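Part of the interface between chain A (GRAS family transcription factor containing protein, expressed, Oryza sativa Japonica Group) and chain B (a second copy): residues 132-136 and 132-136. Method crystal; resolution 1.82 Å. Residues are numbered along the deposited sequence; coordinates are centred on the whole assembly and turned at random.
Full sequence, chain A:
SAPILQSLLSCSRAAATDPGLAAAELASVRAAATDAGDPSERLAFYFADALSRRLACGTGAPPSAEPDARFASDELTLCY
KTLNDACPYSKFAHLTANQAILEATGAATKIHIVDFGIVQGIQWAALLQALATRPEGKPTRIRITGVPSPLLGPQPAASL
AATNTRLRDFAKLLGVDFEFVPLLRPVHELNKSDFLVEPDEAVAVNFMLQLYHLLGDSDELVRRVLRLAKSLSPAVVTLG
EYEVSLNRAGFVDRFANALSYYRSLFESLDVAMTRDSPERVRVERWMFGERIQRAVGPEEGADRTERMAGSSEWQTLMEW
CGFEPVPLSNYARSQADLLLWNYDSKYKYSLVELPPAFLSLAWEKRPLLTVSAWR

Chain A, residues 132-136: ATRPE
Chain B 132-136: ATRPE

This is a small, proline-centred van der Waals contact in which two copies of one loop meet across an exact two-fold axis, burying 167 Å² between them (both sides summed) without a single hydrogen bond.

The backbone can be built once and then duplicated by the two-fold. Ala A132 is still helical, at phi/psi -68/-31, and Thr A133 is the first residue to leave helical values, at -106/21. Arg A134 then extends the chain, with phi/psi -78/160, before Pro A135 (-57/-37) and Glu A136 (-77/-3) turn it again. The extended conformation of Arg A134 suits its position, because a residue that precedes proline is disfavoured in the helical region by the proline ring carbon CD. Proline in turn has its phi restrained by its ring, and -57 lies comfortably within that restraint. Chain B repeats these values.

Pro A135 and Pro B135 are the residues in register, with CA of Pro A135 3.7 Å from CA of Pro B135, and the stretches cross there, neither parallel nor antiparallel. Such an approach brings main chain against main chain, and it is possible because neither CA-to-CB bond is aimed at the partner stretch; both run sideways. Both rings have the C-gamma exo pucker. The two-fold axis passes between these prolines and exchanges them, so the remaining contacts come in symmetry-related pairs.

In each pair a proline ring carbon reaches past the central contact to the carbonyl groups just before the partner proline. CG of Pro B135 lies 3.9 Å from O of Thr A133 and 4.3 Å from O of Arg A134; reciprocally, CG of Pro A135 lies 4.0 Å from O of Thr B133 and 4.3 Å from O of Arg B134. These are packing distances between an aliphatic carbon and carbonyl oxygens. Proline suits such a place: its compact ring offers a nonpolar surface, and its nitrogen, bonded to CD, carries no hydrogen to donate. Accordingly the two prolines supply most of the covered area, 55 Å² from Pro A135 and 58 Å² from Pro B135.

The threonines contribute more modestly, and through main chain at closest approach. Their CA-to-CB bonds point sideways, chi1 is p at 51°, and the nearest side-chain approach is CB of Thr A133 to CG of Pro B135, 5.9 Å, matched by CB of Thr B133 to CG of Pro A135, 5.9 Å. Each OG1 is satisfied by a hydrogen bond elsewhere in the structure.

Arg A134 and Arg B134 turn their CA-to-CB bonds away from the partner. Chi1 is p (73°), chi2 and chi3 are t (both 179°), and chi4 is 165°, giving a long, extended, buried side chain. The guanidinium's hydrogen-bonding nitrogens are satisfied without the partner stretch, to which arginine offers its carbonyl. Glu A136 and Glu B136, also directed away, have chi1 m (-55°), chi2 p (81°) and chi3 -2°; these exposed residues make no contact across the stretches, and their carboxylates suit a polar surface.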

# COMPACT_ATOMS: atom_id res chain seq x y z
N ALA A 132 -10.81 -15.11 6.86
CA ALA A 132 -10.12 -16.18 7.57
C ALA A 132 -9.96 -15.79 8.99
O ALA A 132 -9.93 -16.66 9.87
CB ALA A 132 -8.77 -16.50 6.95
N THR A 133 -9.83 -14.48 9.23
CA THR A 133 -9.67 -14.03 10.60
C THR A 133 -10.89 -13.33 11.26
O THR A 133 -10.77 -12.63 12.28
CB THR A 133 -8.42 -13.09 10.68
OG1 THR A 133 -8.51 -12.07 9.68
CG2 THR A 133 -7.18 -13.89 10.33
N ARG A 134 -12.10 -13.56 10.73
CA ARG A 134 -13.26 -12.81 11.24
C ARG A 134 -13.75 -13.38 12.59
O ARG A 134 -13.47 -14.52 12.92
CB ARG A 134 -14.39 -12.84 10.18
CG ARG A 134 -14.98 -14.23 10.15
CD ARG A 134 -16.17 -14.35 9.13
NE ARG A 134 -16.65 -15.73 9.16
CZ ARG A 134 -17.81 -16.13 8.64
NH1 ARG A 134 -18.59 -15.27 7.96
NH2 ARG A 134 -18.18 -17.39 8.78
N PRO A 135 -14.50 -12.59 13.37
CA PRO A 135 -14.92 -13.02 14.73
C PRO A 135 -15.67 -14.31 14.78
O PRO A 135 -15.50 -15.11 15.69
CB PRO A 135 -15.83 -11.88 15.18
CG PRO A 135 -15.32 -10.70 14.46
CD PRO A 135 -14.89 -11.21 13.09
N GLU A 136 -16.51 -14.55 13.79
CA GLU A 136 -17.31 -15.74 13.84
C GLU A 136 -16.56 -17.01 13.48
O GLU A 136 -17.11 -18.10 13.50
CB GLU A 136 -18.53 -15.57 12.90
CG GLU A 136 -19.37 -14.32 13.17
CD GLU A 136 -18.82 -12.99 12.56
OE1 GLU A 136 -17.74 -12.95 11.92
OE2 GLU A 136 -19.49 -11.94 12.71
N ALA B 132 -9.45 -3.84 16.97
CA ALA B 132 -10.86 -3.42 17.09
C ALA B 132 -11.71 -4.47 16.49
O ALA B 132 -12.85 -4.64 16.93
CB ALA B 132 -11.11 -2.07 16.43
N THR B 133 -11.18 -5.16 15.48
CA THR B 133 -11.98 -6.20 14.85
C THR B 133 -11.58 -7.67 15.17
O THR B 133 -11.96 -8.61 14.46
CB THR B 133 -11.98 -5.97 13.31
OG1 THR B 133 -10.64 -5.82 12.83
CG2 THR B 133 -12.66 -4.66 13.00
N ARG B 134 -10.86 -7.90 16.28
CA ARG B 134 -10.36 -9.26 16.53
C ARG B 134 -11.47 -10.19 17.06
O ARG B 134 -12.47 -9.72 17.59
CB ARG B 134 -9.18 -9.18 17.53
CG ARG B 134 -9.72 -8.86 18.90
CD ARG B 134 -8.59 -8.79 19.99
NE ARG B 134 -9.22 -8.45 21.27
CZ ARG B 134 -8.63 -8.58 22.46
NH1 ARG B 134 -7.34 -8.96 22.54
NH2 ARG B 134 -9.31 -8.31 23.55
N PRO B 135 -11.29 -11.51 16.96
CA PRO B 135 -12.35 -12.47 17.34
C PRO B 135 -12.84 -12.34 18.75
O PRO B 135 -14.03 -12.48 19.03
CB PRO B 135 -11.67 -13.83 17.16
CG PRO B 135 -10.68 -13.59 16.11
CD PRO B 135 -10.14 -12.19 16.35
N GLU B 136 -11.94 -12.04 19.67
CA GLU B 136 -12.35 -11.98 21.05
C GLU B 136 -13.11 -10.72 21.41
O GLU B 136 -13.54 -10.55 22.54
CB GLU B 136 -11.10 -12.13 21.95
CG GLU B 136 -10.26 -13.37 21.68
CD GLU B 136 -9.26 -13.26 20.47
OE1 GLU B 136 -9.20 -12.23 19.76
OE2 GLU B 136 -8.51 -14.23 20.22